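Local coordinates for probable endoglucanase (PDB 1WZZ), which hydrolyses internal beta-1,4-glucosidic linkages of cellulose and carboxymethyl-cellulose as a secreted family 8 glycoside hydrolase, at residues 165-170 / 197-202; 215-218 / 223-226. All coordinates share one frame; numbering follows the deposited sequence.

Interaction 1. Residues 165-170 / 197-202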
loop_
_atom_site.group_PDB
_atom_site.type_symbol
_atom_site.label_atom_id
_atom_site.label_comp_id
_atom_site.label_asym_id
_atom_site.label_seq_id
_atom_site.Cartn_x
_atom_site.Cartn_y
_atom_site.Cartn_z
ATOM N N VAL A 165 10.309 -17.060 -5.232
ATOM C CA VAL A 165 9.527 -16.375 -4.212
ATOM C C VAL A 165 8.627 -15.414 -4.947
ATOM O O VAL A 165 9.014 -14.880 -5.988
ATOM C CB VAL A 165 10.379 -15.546 -3.208
ATOM C CG1 VAL A 165 11.259 -16.504 -2.391
ATOM C CG2 VAL A 165 11.210 -14.487 -3.909
ATOM N N ILE A 166 7.445 -15.206 -4.390
ATOM C CA ILE A 166 6.468 -14.308 -4.973
ATOM C C ILE A 166 6.466 -13.012 -4.162
ATOM O O ILE A 166 6.429 -13.047 -2.921
ATOM C CB ILE A 166 5.059 -14.910 -4.925
ATOM C CG1 ILE A 166 5.013 -16.239 -5.699
ATOM C CG2 ILE A 166 4.045 -13.898 -5.473
ATOM C CD1 ILE A 166 5.550 -16.161 -7.092
ATOM N N LEU A 167 6.517 -11.882 -4.866
ATOM C CA LEU A 167 6.505 -10.564 -4.215
ATOM C C LEU A 167 5.335 -9.753 -4.757
ATOM O O LEU A 167 4.851 -9.990 -5.858
ATOM C CB LEU A 167 7.746 -9.749 -4.567
ATOM C CG LEU A 167 9.103 -10.412 -4.387
ATOM C CD1 LEU A 167 10.217 -9.472 -4.751
ATOM C CD2 LEU A 167 9.198 -10.845 -2.937
ATOM N N ASN A 168 4.905 -8.785 -3.967
ATOM C CA ASN A 168 3.868 -7.876 -4.430
ATOM C C ASN A 168 4.575 -6.533 -4.307
ATOM O O ASN A 168 4.790 -6.042 -3.208
ATOM C CB ASN A 168 2.638 -7.938 -3.544
ATOM C CG ASN A 168 1.494 -7.166 -4.153
ATOM O OD1 ASN A 168 1.680 -6.011 -4.591
ATOM N ND2 ASN A 168 0.336 -7.774 -4.217
ATOM N N LEU A 169 4.965 -5.941 -5.434
ATOM C CA LEU A 169 5.723 -4.699 -5.359
ATOM C C LEU A 169 4.962 -3.566 -4.703
ATOM O O LEU A 169 5.573 -2.666 -4.127
ATOM C CB LEU A 169 6.199 -4.272 -6.769
ATOM C CG LEU A 169 7.261 -5.196 -7.375
ATOM C CD1 LEU A 169 7.508 -4.792 -8.856
ATOM C CD2 LEU A 169 8.546 -5.098 -6.544
ATOM N N SER A 170 3.640 -3.601 -4.780
ATOM C CA SER A 170 2.824 -2.547 -4.163
ATOM C C SER A 170 2.856 -2.621 -2.634
ATOM O O SER A 170 2.336 -1.733 -1.968
ATOM C CB SER A 170 1.345 -2.654 -4.592
ATOM O OG SER A 170 0.660 -3.715 -3.913
ATOM N N ILE A 197 13.983 -0.536 -5.248
ATOM C CA ILE A 197 14.173 0.341 -6.417
ATOM C C ILE A 197 14.624 -0.517 -7.615
ATOM O O ILE A 197 14.115 -0.379 -8.737
ATOM C CB ILE A 197 15.204 1.452 -6.100
ATOM C CG1 ILE A 197 14.597 2.419 -5.075
ATOM C CG2 ILE A 197 15.597 2.219 -7.397
ATOM C CD1 ILE A 197 15.581 3.385 -4.412
ATOM N N ARG A 198 15.570 -1.426 -7.392
ATOM C CA ARG A 198 16.023 -2.276 -8.478
ATOM C C ARG A 198 14.911 -3.152 -9.049
ATOM O O ARG A 198 14.849 -3.369 -10.274
ATOM C CB ARG A 198 17.184 -3.187 -8.029
ATOM C CG ARG A 198 18.399 -2.449 -7.585
ATOM C CD ARG A 198 19.533 -3.459 -7.366
ATOM N NE ARG A 198 20.798 -2.766 -7.152
ATOM C CZ ARG A 198 21.292 -2.444 -5.963
ATOM N NH1 ARG A 198 20.634 -2.755 -4.842
ATOM N NH2 ARG A 198 22.451 -1.798 -5.893
ATOM N N LEU A 199 14.035 -3.659 -8.175
ATOM C CA LEU A 199 12.949 -4.535 -8.603
ATOM C C LEU A 199 11.904 -3.772 -9.400
ATOM O O LEU A 199 11.383 -4.276 -10.379
ATOM C CB LEU A 199 12.318 -5.250 -7.394
ATOM C CG LEU A 199 13.256 -6.359 -6.859
ATOM C CD1 LEU A 199 12.856 -6.631 -5.408
ATOM C CD2 LEU A 199 13.189 -7.625 -7.693
ATOM N N VAL A 200 11.581 -2.560 -8.971
ATOM C CA VAL A 200 10.616 -1.752 -9.744
ATOM C C VAL A 200 11.206 -1.442 -11.141
ATOM O O VAL A 200 10.515 -1.483 -12.165
ATOM C CB VAL A 200 10.333 -0.440 -9.028
ATOM C CG1 VAL A 200 9.657 0.547 -10.004
ATOM C CG2 VAL A 200 9.405 -0.702 -7.822
ATOM N N SER A 201 12.484 -1.112 -11.183
ATOM C CA SER A 201 13.119 -0.827 -12.470
ATOM C C SER A 201 13.121 -2.032 -13.412
ATOM O O SER A 201 12.725 -1.941 -14.584
ATOM C CB SER A 201 14.552 -0.363 -12.240
ATOM O OG SER A 201 15.211 -0.114 -13.469
ATOM N N ALA A 202 13.566 -3.182 -12.908
ATOM C CA ALA A 202 13.669 -4.372 -13.728
ATOM C C ALA A 202 12.455 -5.288 -13.852
ATOM O O ALA A 202 12.338 -6.046 -14.829
ATOM C CB ALA A 202 14.871 -5.186 -13.241
#
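Leu199 projects from helix 188-202 and meets two leucines of 165-170 with different parts of its side chain. Its methyl CD1 touches CD1 of Leu167 at 3.9 Å; the two side chains cross at about a right angle and meet methyl on methyl. Nearer its root, Leu199 CB lies 3.9 Å from CD2 of Leu169. The other methyl of Leu169, CD1, rests against the helix backbone, 4.2 Å from Leu199 O and 4.4 Å from Val200 CA. The two methyls of Leu169 are thus divided between the root of Leu199 and the helix surface. The first side-chain bond of Leu199 points toward 165-170, and with CG anti to the carbonyl carbon (chi1 -74°) CD1 lies against Leu167 while CB remains against Leu169. No hydrogen bond crosses the contact; both backbones stay apart, the closest alpha carbons, of Leu169 and Val200, being 7.2 Å from each other, and all four touching residues are buried.

Around these leucines, Val151 touches both Leu167 and Leu199, while Val241 of helix 240-247 packs on Leu169 and Val200. The turn after the strand is braced by Asn168: its OD1 accepts a bond of 2.6 Å from Ser170 OG, which sits above the carbonyl plane, and its ND2 bonds Asp237 OD1. Leu169 lies about 10 Å, side chain to side chain, from Asp106, the predicted nucleophile. A buried aliphatic seam thus joins the end of strand 164-167 and the 3-10 turn that follows it to helix 188-202, in the (alpha/alpha)6 barrel fold of family 8.

Interaction 2. Residues 215-218 / 223-226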
loop_
_atom_site.group_PDB
_atom_site.type_symbol
_atom_site.label_atom_id
_atom_site.label_comp_id
_atom_site.label_asym_id
_atom_site.label_seq_id
_atom_site.Cartn_x
_atom_site.Cartn_y
_atom_site.Cartn_z
ATOM N N LEU A 215 4.868 -10.533 -8.674
ATOM C CA LEU A 215 6.152 -10.791 -9.312
ATOM C C LEU A 215 6.818 -12.063 -8.787
ATOM O O LEU A 215 6.856 -12.275 -7.594
ATOM C CB LEU A 215 7.089 -9.636 -9.029
ATOM C CG LEU A 215 8.463 -9.612 -9.698
ATOM C CD1 LEU A 215 8.293 -9.297 -11.234
ATOM C CD2 LEU A 215 9.315 -8.539 -9.014
ATOM N N ALA A 216 7.349 -12.894 -9.684
ATOM C CA ALA A 216 8.049 -14.103 -9.245
ATOM C C ALA A 216 9.537 -13.845 -9.430
ATOM O O ALA A 216 9.974 -13.274 -10.443
ATOM C CB ALA A 216 7.608 -15.309 -10.083
ATOM N N VAL A 217 10.336 -14.240 -8.439
ATOM C CA VAL A 217 11.772 -14.067 -8.507
ATOM C C VAL A 217 12.364 -15.471 -8.348
ATOM O O VAL A 217 12.157 -16.116 -7.325
ATOM C CB VAL A 217 12.296 -13.197 -7.339
ATOM C CG1 VAL A 217 13.819 -12.986 -7.483
ATOM C CG2 VAL A 217 11.533 -11.854 -7.305
ATOM N N ASN A 218 13.075 -15.957 -9.363
ATOM C CA ASN A 218 13.695 -17.289 -9.267
ATOM C C ASN A 218 14.725 -17.206 -8.126
ATOM O O ASN A 218 15.569 -16.309 -8.092
ATOM C CB ASN A 218 14.356 -17.658 -10.609
ATOM C CG ASN A 218 14.966 -19.064 -10.601
ATOM O OD1 ASN A 218 15.990 -19.289 -9.990
ATOM N ND2 ASN A 218 14.312 -20.004 -11.264
ATOM N N ALA A 223 15.960 -14.403 -11.844
ATOM C CA ALA A 223 15.217 -13.983 -13.028
ATOM C C ALA A 223 13.842 -13.498 -12.560
ATOM O O ALA A 223 13.261 -14.078 -11.648
ATOM C CB ALA A 223 15.049 -15.124 -13.981
ATOM N N LEU A 224 13.333 -12.447 -13.197
ATOM C CA LEU A 224 12.021 -11.892 -12.833
ATOM C C LEU A 224 10.971 -12.257 -13.853
ATOM O O LEU A 224 11.223 -12.213 -15.057
ATOM C CB LEU A 224 12.110 -10.364 -12.733
ATOM C CG LEU A 224 13.248 -9.844 -11.851
ATOM C CD1 LEU A 224 13.311 -8.330 -11.900
ATOM C CD2 LEU A 224 13.028 -10.324 -10.397
ATOM N N SER A 225 9.784 -12.605 -13.381
ATOM C CA SER A 225 8.704 -12.977 -14.277
ATOM C C SER A 225 7.388 -12.606 -13.636
ATOM O O SER A 225 7.359 -12.255 -12.461
ATOM C CB SER A 225 8.728 -14.487 -14.559
ATOM O OG SER A 225 8.550 -15.287 -13.385
ATOM N N ILE A 226 6.303 -12.659 -14.405
ATOM C CA ILE A 226 4.986 -12.364 -13.837
ATOM C C ILE A 226 4.531 -13.619 -13.085
ATOM O O ILE A 226 4.517 -14.711 -13.653
ATOM C CB ILE A 226 3.982 -12.023 -14.952
ATOM C CG1 ILE A 226 4.509 -10.822 -15.743
ATOM C CG2 ILE A 226 2.597 -11.767 -14.350
ATOM C CD1 ILE A 226 3.854 -10.669 -17.116
#
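Val217 and Leu224 pair across the strands as an antiparallel non-hydrogen-bonded pair, their side chains side by side on one face of the sheet and pointing the same way. Leu224 CD2 fits against both branches of the valine, 3.8 Å from Val217 CG2 and slightly farther from CG1. With CG anti to its carbonyl carbon (chi1 -51°), Leu224 leans toward the neighbouring strand; its side chain also touches Leu199 and Ala202 of helix 188-202.

The next pair, Ala216 and Ser225, turns to the other face of the sheet, where Ser225 OG lies 3.4 Å from Ala216 CB. This is a hydrogen-bonded pair: Ala216 N reaches Ser225 O at 2.8 Å with a nearly straight N-H...O angle of 172°, while Ser225 N returns a bond to Ala216 O at 3.0 Å. Although the alpha-beta bond of Leu215 points away from 223-226, its end bends back, placing CD1 3.3 Å from Ser225 O.

At the turn end, Asn218 N donates to Ala223 O at 3.0 Å, in the carbonyl plane. The Asn218 carboxamide leads away from 223-226 and its OD1 accepts from Thr221 N, a bond within the connecting turn. Between the two strands of this beta hairpin the hydrogen bonding is therefore all main chain and fixes the register, while the Asn218 side chain serves the turn; the Val217-Leu224 pair is aliphatic, consistent with the packing of Leu224 on helix 188-202.

How the interactions relate
The centres of the two contacts are about 9 Å apart, on the same side of the chain's centre, and they follow in series: interaction 1 closes at the end of helix 188-202 before interaction 2 opens with strand 215-218. Both reach one three-stranded antiparallel sheet, in which 215-218 lies between 164-167 and 224-226. Probable backbone hydrogen bonds connect them, Leu167 N to Leu215 O at 2.8 Å and Val217 N to Val165 O at 2.9 Å. Leu224 CD1 also packs 3.7 Å from Ala202 C, so the helix meets both outer strands. Interaction 2 builds the hairpin edge of the sheet; interaction 1, with Leu224, sets that sheet against helix 188-202 and lies deeper, about 13 Å from the chain's centre against about 20 Å, centre to centre.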